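Conserved hypothetical protein (Archaeoglobus fulgidus, PDB 1NT2) forms a complex with fibrillarin as a core protein of archaeal box C/D sRNPs and probably binds their guide RNA. Local coordinates at residues K82-I87 and E122-V127; E89-L94 and K115-L120. One frame throughout, in Å; residues are numbered along the deposited sequence.

Interaction 1: K82-I87 and E122-V127; sequences KALEEI and ELRRDV
Two backbone N-H groups converge on the carbonyl oxygen of Leu-123. Val-127 N donates to Leu-123 O at 2.8 Å, the regular helical bond, and Asp-126 N adds a weak second one. The side chains that meet across the contact do so through aliphatic carbons, and one methyl also rests on a backbone carbonyl. Leu-84 swings its CG anti to the backbone N (chi1 -174°), which carries CD1 over the backbone of the other helix, 3.6 Å from Arg-124 O. The same methyl also meets the aliphatic stem of Arg-124, with CD1 of Leu-84 3.9 Å from CG of Arg-124, and touches CB and CG1 of Val-127. Ile-87 uses both of its branches. The CG1 arm of Ile-87 lies anti to the carbonyl carbon and runs on nearly straight (chi2 167°), so that the side chains of Ile-87 and Val-127 cross obliquely. Ile-87 CD1 lies 3.8 Å from Val-127 CG2, with Leu-123 CD2 a little farther off; Ile-87 CG2 rests 4.1 Å from CB of Arg-124. Of its side chain, Arg-124 offers CB and CG to the interface, besides its carbonyl oxygen, and its extended chain takes the guanidinium to carboxylates: NE forms a salt bridge with Asp-88, and NH2 one with Glu-128, which also pairs with Arg-125. Phe-113 of the second subunit packs on both Ile-87 and Leu-123. The axes of 82-87 and 122-127 approach to 9.5 Å and run nearly antiparallel, at 158°, consistent with the predicted coiled coil: an apolar seam bordered by charged pairs, as in an antiparallel helical hairpin.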
ATOM      1  N   LYS B  82      15.282   6.949   4.317  1.00 25.31           N
ATOM      2  CA  LYS B  82      14.234   5.972   4.098  1.00 26.37           C
ATOM      3  C   LYS B  82      13.444   5.744   5.370  1.00 26.75           C
ATOM      4  O   LYS B  82      12.310   5.284   5.332  1.00 27.65           O
ATOM      5  CB  LYS B  82      14.827   4.654   3.599  1.00 27.72           C
ATOM      6  CG  LYS B  82      15.149   4.638   2.109  1.00 30.05           C
ATOM      7  CD  LYS B  82      15.474   3.228   1.642  1.00 32.04           C
ATOM      8  CE  LYS B  82      15.517   3.129   0.126  1.00 33.17           C
ATOM      9  NZ  LYS B  82      16.662   3.875  -0.461  1.00 34.88           N
ATOM     10  N   ALA B  83      14.040   6.064   6.507  1.00 27.83           N
ATOM     11  CA  ALA B  83      13.338   5.883   7.765  1.00 29.07           C
ATOM     12  C   ALA B  83      12.518   7.130   8.005  1.00 28.81           C
ATOM     13  O   ALA B  83      11.399   7.068   8.501  1.00 27.69           O
ATOM     14  CB  ALA B  83      14.331   5.670   8.911  1.00 29.79           C
ATOM     15  N   LEU B  84      13.087   8.270   7.639  1.00 29.78           N
ATOM     16  CA  LEU B  84      12.398   9.524   7.827  1.00 32.09           C
ATOM     17  C   LEU B  84      11.000   9.388   7.227  1.00 33.95           C
ATOM     18  O   LEU B  84      10.019   9.216   7.947  1.00 35.98           O
ATOM     19  CB  LEU B  84      13.173  10.657   7.151  1.00 31.32           C
ATOM     20  CG  LEU B  84      12.628  12.065   7.403  1.00 32.32           C
ATOM     21  CD1 LEU B  84      12.714  12.395   8.884  1.00 31.95           C
ATOM     22  CD2 LEU B  84      13.410  13.082   6.586  1.00 32.98           C
ATOM     23  N   GLU B  85      10.915   9.436   5.907  1.00 34.63           N
ATOM     24  CA  GLU B  85       9.636   9.326   5.227  1.00 35.14           C
ATOM     25  C   GLU B  85       8.726   8.304   5.870  1.00 34.75           C
ATOM     26  O   GLU B  85       7.520   8.505   5.942  1.00 36.08           O
ATOM     27  CB  GLU B  85       9.869   8.965   3.771  1.00 36.04           C
ATOM     28  CG  GLU B  85      10.805   9.938   3.117  1.00 38.74           C
ATOM     29  CD  GLU B  85      11.278   9.468   1.780  1.00 39.32           C
ATOM     30  OE1 GLU B  85      11.613   8.265   1.674  1.00 40.12           O
ATOM     31  OE2 GLU B  85      11.325  10.307   0.851  1.00 38.92           O
ATOM     32  N   GLU B  86       9.295   7.206   6.343  1.00 34.14           N
ATOM     33  CA  GLU B  86       8.479   6.180   6.976  1.00 35.02           C
ATOM     34  C   GLU B  86       7.902   6.716   8.279  1.00 34.13           C
ATOM     35  O   GLU B  86       6.693   6.690   8.508  1.00 33.79           O
ATOM     36  CB  GLU B  86       9.307   4.924   7.257  1.00 36.39           C
ATOM     37  CG  GLU B  86       8.472   3.745   7.745  1.00 36.04           C
ATOM     38  CD  GLU B  86       7.567   3.165   6.664  1.00 35.08           C
ATOM     39  OE1 GLU B  86       6.608   2.452   7.037  1.00 35.74           O
ATOM     40  OE2 GLU B  86       7.816   3.409   5.456  1.00 31.41           O
ATOM     41  N   ILE B  87       8.790   7.194   9.134  1.00 33.78           N
ATOM     42  CA  ILE B  87       8.409   7.765  10.410  1.00 33.10           C
ATOM     43  C   ILE B  87       7.350   8.814  10.156  1.00 32.71           C
ATOM     44  O   ILE B  87       6.495   9.064  10.997  1.00 31.89           O
ATOM     45  CB  ILE B  87       9.607   8.445  11.062  1.00 33.17           C
ATOM     46  CG1 ILE B  87      10.713   7.420  11.271  1.00 33.71           C
ATOM     47  CG2 ILE B  87       9.200   9.079  12.369  1.00 33.59           C
ATOM     48  CD1 ILE B  87      12.024   8.032  11.619  1.00 35.10           C
ATOM     49  N   GLU B 122       8.644  14.006  17.042  1.00 48.17           N
ATOM     50  CA  GLU B 122       9.879  14.471  17.642  1.00 48.33           C
ATOM     51  C   GLU B 122      11.029  13.684  17.036  1.00 46.55           C
ATOM     52  O   GLU B 122      12.025  14.256  16.613  1.00 46.92           O
ATOM     53  CB  GLU B 122       9.832  14.240  19.150  1.00 51.66           C
ATOM     54  CG  GLU B 122      11.161  14.431  19.856  1.00 57.26           C
ATOM     55  CD  GLU B 122      11.087  14.040  21.319  1.00 60.25           C
ATOM     56  OE1 GLU B 122      10.289  14.666  22.056  1.00 61.69           O
ATOM     57  OE2 GLU B 122      11.822  13.108  21.726  1.00 60.95           O
ATOM     58  N   LEU B 123      10.880  12.363  17.002  1.00 44.83           N
ATOM     59  CA  LEU B 123      11.898  11.486  16.435  1.00 42.96           C
ATOM     60  C   LEU B 123      12.124  11.899  14.992  1.00 43.29           C
ATOM     61  O   LEU B 123      13.233  11.804  14.482  1.00 43.15           O
ATOM     62  CB  LEU B 123      11.433  10.031  16.477  1.00 41.10           C
ATOM     63  CG  LEU B 123      12.439   8.964  16.056  1.00 38.68           C
ATOM     64  CD1 LEU B 123      13.461   8.818  17.148  1.00 39.68           C
ATOM     65  CD2 LEU B 123      11.749   7.637  15.836  1.00 37.04           C
ATOM     66  N   ARG B 124      11.059  12.347  14.335  1.00 43.39           N
ATOM     67  CA  ARG B 124      11.159  12.787  12.958  1.00 45.60           C
ATOM     68  C   ARG B 124      12.087  13.990  12.888  1.00 47.63           C
ATOM     69  O   ARG B 124      13.016  14.017  12.086  1.00 48.99           O
ATOM     70  CB  ARG B 124       9.789  13.173  12.403  1.00 46.54           C
ATOM     71  CG  ARG B 124       9.865  13.910  11.068  1.00 48.60           C
ATOM     72  CD  ARG B 124       8.529  14.509  10.669  1.00 51.36           C
ATOM     73  NE  ARG B 124       8.689  15.701   9.830  1.00 55.69           N
ATOM     74  CZ  ARG B 124       9.144  16.881  10.261  1.00 56.64           C
ATOM     75  NH1 ARG B 124       9.489  17.038  11.533  1.00 57.04           N
ATOM     76  NH2 ARG B 124       9.252  17.909   9.422  1.00 55.53           N
ATOM     77  N   ARG B 125      11.828  14.989  13.725  1.00 49.64           N
ATOM     78  CA  ARG B 125      12.656  16.194  13.755  1.00 50.09           C
ATOM     79  C   ARG B 125      14.038  15.844  14.309  1.00 48.39           C
ATOM     80  O   ARG B 125      14.947  16.667  14.278  1.00 49.26           O
ATOM     81  CB  ARG B 125      12.009  17.274  14.632  1.00 52.48           C
ATOM     82  CG  ARG B 125      10.636  17.750  14.170  1.00 55.96           C
ATOM     83  CD  ARG B 125      10.700  19.073  13.408  1.00 60.25           C
ATOM     84  NE  ARG B 125      11.355  18.964  12.102  1.00 65.51           N
ATOM     85  CZ  ARG B 125      11.539  19.987  11.262  1.00 67.80           C
ATOM     86  NH1 ARG B 125      11.123  21.209  11.580  1.00 67.85           N
ATOM     87  NH2 ARG B 125      12.141  19.791  10.093  1.00 68.74           N
ATOM     88  N   ASP B 126      14.180  14.623  14.819  1.00 46.01           N
ATOM     89  CA  ASP B 126      15.441  14.135  15.373  1.00 45.11           C
ATOM     90  C   ASP B 126      16.277  13.527  14.254  1.00 44.30           C
ATOM     91  O   ASP B 126      17.484  13.754  14.168  1.00 43.38           O
ATOM     92  CB  ASP B 126      15.169  13.072  16.438  1.00 46.51           C
ATOM     93  CG  ASP B 126      15.288  13.606  17.855  1.00 47.00           C
ATOM     94  OD1 ASP B 126      14.843  14.747  18.123  1.00 46.56           O
ATOM     95  OD2 ASP B 126      15.820  12.865  18.707  1.00 46.98           O
ATOM     96  N   VAL B 127      15.617  12.742  13.405  1.00 44.64           N
ATOM     97  CA  VAL B 127      16.263  12.093  12.264  1.00 43.60           C
ATOM     98  C   VAL B 127      16.578  13.140  11.192  1.00 45.13           C
ATOM     99  O   VAL B 127      17.569  13.023  10.471  1.00 46.08           O
ATOM    100  CB  VAL B 127      15.360  10.989  11.655  1.00 40.17           C
ATOM    101  CG1 VAL B 127      15.977  10.448  10.389  1.00 38.22           C
ATOM    102  CG2 VAL B 127      15.169   9.867  12.658  1.00 37.55           C
TER

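Interaction 2: E89-L94 and K115-L120; sequences ESINML and KKIREL
Leu-94 has its CB directed toward 115-120, where that carbon lies 3.4 Å from CD1 of Ile-117. One bond further out, Leu-94 CG stays against the same methyl. At the tip, CD2 of Leu-94 serves two partners, keeping Ile-117 CD1 at 3.9 Å and reaching Leu-120 CD2 at 4.1 Å. The Leu-94 and Leu-120 side chains cross at about a right angle, whereas Leu-94 and Ile-117 cross obliquely. Ile-117 turns its CG1 anti to the carbonyl carbon, and a bend at chi2 (-65°) brings CD1 round to Leu-94. Ile-91 has nearly the same two torsions, but its CD1 goes to Leu-120: the methyl stands 3.5 Å from the carbonyl carbon of Leu-120 and 3.6 Å from its CB, and continues in touch with CG and CD2 as the two side chains pass in opposite directions. Leu-120 can offer this flank because its CG is anti to the backbone N (chi1 -161°). Ile-91 and Ile-117 face each other in register, their CA atoms 6.3 Å apart, and Ile-91 CD1 reaches Ile-117 O at 3.7 Å. The side chains that meet are all aliphatic and buried, and their methyls also rest on backbone carbonyls. The second subunit also borders the contact: Lys-116 NZ hydrogen-bonds to Glu-119 O of that subunit, the reciprocal hydrogen bond is also made, and Leu-94 packs on Glu-86 of the other copy. The contact sits between the C-terminal part of helix 73-93, together with Leu-94, and helix 110-138, short of the hairpin end that holds helix 98-102, with no strand taking part.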
ATOM      1  N   GLU B  89       5.240   8.785   7.429  1.00 35.29           N
ATOM      2  CA  GLU B  89       4.057   8.152   6.910  1.00 36.30           C
ATOM      3  C   GLU B  89       3.105   7.845   8.060  1.00 35.42           C
ATOM      4  O   GLU B  89       1.917   8.155   7.993  1.00 34.71           O
ATOM      5  CB  GLU B  89       4.448   6.871   6.181  1.00 39.26           C
ATOM      6  CG  GLU B  89       3.327   6.299   5.368  1.00 45.02           C
ATOM      7  CD  GLU B  89       2.737   7.336   4.444  1.00 48.77           C
ATOM      8  OE1 GLU B  89       1.653   7.072   3.877  1.00 51.91           O
ATOM      9  OE2 GLU B  89       3.364   8.411   4.285  1.00 49.73           O
ATOM     10  N   SER B  90       3.649   7.243   9.116  1.00 34.24           N
ATOM     11  CA  SER B  90       2.881   6.872  10.301  1.00 32.50           C
ATOM     12  C   SER B  90       2.315   8.089  11.009  1.00 32.41           C
ATOM     13  O   SER B  90       1.148   8.102  11.392  1.00 33.58           O
ATOM     14  CB  SER B  90       3.766   6.108  11.273  1.00 31.09           C
ATOM     15  OG  SER B  90       4.554   5.171  10.572  1.00 32.82           O
ATOM     16  N   ILE B  91       3.143   9.108  11.201  1.00 31.21           N
ATOM     17  CA  ILE B  91       2.677  10.311  11.863  1.00 30.64           C
ATOM     18  C   ILE B  91       1.312  10.668  11.301  1.00 31.93           C
ATOM     19  O   ILE B  91       0.440  11.085  12.046  1.00 32.42           O
ATOM     20  CB  ILE B  91       3.614  11.511  11.613  1.00 30.36           C
ATOM     21  CG1 ILE B  91       4.922  11.355  12.392  1.00 29.31           C
ATOM     22  CG2 ILE B  91       2.919  12.792  12.014  1.00 30.48           C
ATOM     23  CD1 ILE B  91       4.760  11.483  13.877  1.00 28.16           C
ATOM     24  N   ASN B  92       1.136  10.478   9.990  1.00 34.65           N
ATOM     25  CA  ASN B  92      -0.111  10.810   9.280  1.00 36.41           C
ATOM     26  C   ASN B  92      -1.247   9.824   9.401  1.00 36.19           C
ATOM     27  O   ASN B  92      -2.345  10.197   9.784  1.00 37.65           O
ATOM     28  CB  ASN B  92       0.157  11.023   7.795  1.00 38.91           C
ATOM     29  CG  ASN B  92       1.234  12.048   7.546  1.00 43.56           C
ATOM     30  OD1 ASN B  92       1.238  13.129   8.149  1.00 45.61           O
ATOM     31  ND2 ASN B  92       2.160  11.721   6.648  1.00 45.44           N
ATOM     32  N   MET B  93      -1.003   8.573   9.039  1.00 36.56           N
ATOM     33  CA  MET B  93      -2.037   7.549   9.129  1.00 37.35           C
ATOM     34  C   MET B  93      -2.321   7.189  10.588  1.00 36.48           C
ATOM     35  O   MET B  93      -2.991   6.206  10.877  1.00 37.01           O
ATOM     36  CB  MET B  93      -1.614   6.297   8.355  1.00 40.47           C
ATOM     37  CG  MET B  93      -1.599   6.468   6.837  1.00 43.10           C
ATOM     38  SD  MET B  93      -0.695   5.136   6.019  1.00 45.50           S
ATOM     39  CE  MET B  93      -1.993   3.868   5.917  1.00 44.72           C
ATOM     40  N   LEU B  94      -1.794   7.986  11.506  1.00 35.24           N
ATOM     41  CA  LEU B  94      -2.010   7.771  12.926  1.00 34.04           C
ATOM     42  C   LEU B  94      -2.747   8.993  13.442  1.00 36.15           C
ATOM     43  O   LEU B  94      -3.136   9.062  14.599  1.00 36.74           O
ATOM     44  CB  LEU B  94      -0.684   7.629  13.646  1.00 30.92           C
ATOM     45  CG  LEU B  94      -0.444   6.278  14.291  1.00 30.37           C
ATOM     46  CD1 LEU B  94      -0.537   5.155  13.268  1.00 30.95           C
ATOM     47  CD2 LEU B  94       0.917   6.310  14.925  1.00 30.40           C
ATOM     48  N   LYS B 115       0.013  12.554  22.718  1.00 38.60           N
ATOM     49  CA  LYS B 115       1.375  12.653  23.201  1.00 37.51           C
ATOM     50  C   LYS B 115       2.312  11.715  22.437  1.00 36.47           C
ATOM     51  O   LYS B 115       3.423  12.105  22.086  1.00 36.63           O
ATOM     52  CB  LYS B 115       1.431  12.364  24.704  1.00 40.02           C
ATOM     53  CG  LYS B 115       0.942  13.528  25.582  1.00 43.03           C
ATOM     54  CD  LYS B 115      -0.581  13.726  25.549  1.00 43.11           C
ATOM     55  CE  LYS B 115      -1.279  12.931  26.652  1.00 41.86           C
ATOM     56  NZ  LYS B 115      -0.920  13.427  28.014  1.00 41.59           N
ATOM     57  N   LYS B 116       1.863  10.492  22.159  1.00 34.79           N
ATOM     58  CA  LYS B 116       2.680   9.513  21.434  1.00 31.20           C
ATOM     59  C   LYS B 116       2.927   9.974  19.998  1.00 30.00           C
ATOM     60  O   LYS B 116       3.983   9.717  19.434  1.00 29.28           O
ATOM     61  CB  LYS B 116       1.989   8.146  21.448  1.00 31.99           C
ATOM     62  CG  LYS B 116       2.914   6.939  21.286  1.00 32.80           C
ATOM     63  CD  LYS B 116       4.037   6.913  22.330  1.00 35.13           C
ATOM     64  CE  LYS B 116       3.526   7.007  23.776  1.00 33.95           C
ATOM     65  NZ  LYS B 116       2.888   5.759  24.250  1.00 32.62           N
ATOM     66  N   ILE B 117       1.949  10.650  19.400  1.00 30.06           N
ATOM     67  CA  ILE B 117       2.118  11.165  18.046  1.00 29.66           C
ATOM     68  C   ILE B 117       3.235  12.180  18.174  1.00 31.78           C
ATOM     69  O   ILE B 117       4.250  12.074  17.501  1.00 33.08           O
ATOM     70  CB  ILE B 117       0.845  11.873  17.526  1.00 26.92           C
ATOM     71  CG1 ILE B 117      -0.231  10.842  17.191  1.00 25.71           C
ATOM     72  CG2 ILE B 117       1.162  12.685  16.290  1.00 26.89           C
ATOM     73  CD1 ILE B 117       0.123   9.923  16.060  1.00 23.36           C
ATOM     74  N   ARG B 118       3.038  13.147  19.069  1.00 33.51           N
ATOM     75  CA  ARG B 118       4.010  14.206  19.346  1.00 35.35           C
ATOM     76  C   ARG B 118       5.409  13.615  19.574  1.00 36.08           C
ATOM     77  O   ARG B 118       6.376  14.012  18.929  1.00 34.78           O
ATOM     78  CB  ARG B 118       3.558  14.989  20.588  1.00 36.62           C
ATOM     79  CG  ARG B 118       3.658  16.520  20.500  1.00 40.03           C
ATOM     80  CD  ARG B 118       2.412  17.184  21.124  1.00 43.27           C
ATOM     81  NE  ARG B 118       2.158  16.719  22.494  1.00 46.56           N
ATOM     82  CZ  ARG B 118       0.964  16.730  23.100  1.00 47.31           C
ATOM     83  NH1 ARG B 118      -0.116  17.186  22.464  1.00 45.34           N
ATOM     84  NH2 ARG B 118       0.847  16.271  24.345  1.00 46.26           N
ATOM     85  N   GLU B 119       5.504  12.660  20.494  1.00 38.46           N
ATOM     86  CA  GLU B 119       6.779  12.014  20.807  1.00 41.93           C
ATOM     87  C   GLU B 119       7.408  11.449  19.542  1.00 42.79           C
ATOM     88  O   GLU B 119       8.629  11.347  19.427  1.00 42.73           O
ATOM     89  CB  GLU B 119       6.565  10.868  21.806  1.00 43.80           C
ATOM     90  CG  GLU B 119       5.917  11.267  23.133  1.00 47.84           C
ATOM     91  CD  GLU B 119       5.699  10.073  24.060  1.00 50.95           C
ATOM     92  OE1 GLU B 119       6.702   9.492  24.525  1.00 53.63           O
ATOM     93  OE2 GLU B 119       4.530   9.706  24.324  1.00 51.97           O
ATOM     94  N   LEU B 120       6.545  11.087  18.601  1.00 44.29           N
ATOM     95  CA  LEU B 120       6.937  10.501  17.324  1.00 45.11           C
ATOM     96  C   LEU B 120       7.301  11.586  16.300  1.00 46.23           C
ATOM     97  O   LEU B 120       8.191  11.390  15.472  1.00 46.16           O
ATOM     98  CB  LEU B 120       5.777   9.637  16.806  1.00 44.19           C
ATOM     99  CG  LEU B 120       5.958   8.556  15.736  1.00 42.46           C
ATOM    100  CD1 LEU B 120       6.865   7.447  16.247  1.00 38.77           C
ATOM    101  CD2 LEU B 120       4.578   8.002  15.379  1.00 41.22           C
TER

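In the fold
From the N terminus the chain passes its two short strands and helix 50-71 before entering helix 73-93, which together with Leu-94 supplies the first segments of both contacts. It continues outward through helix 98-102, reverses in the following loop and returns along helix 110-138. On the way back 115-120 meets 89-94, closing a loop of 20 residues; 122-127 next meets 82-87, closing a loop of 34 that contains the first. Interaction 2 is thus nested inside interaction 1, their centres about 10 Å apart, and Ile-87 CG2 joins them by packing 4.0 Å from Leu-120 O. Together they zip one helical hairpin, and both border the second subunit.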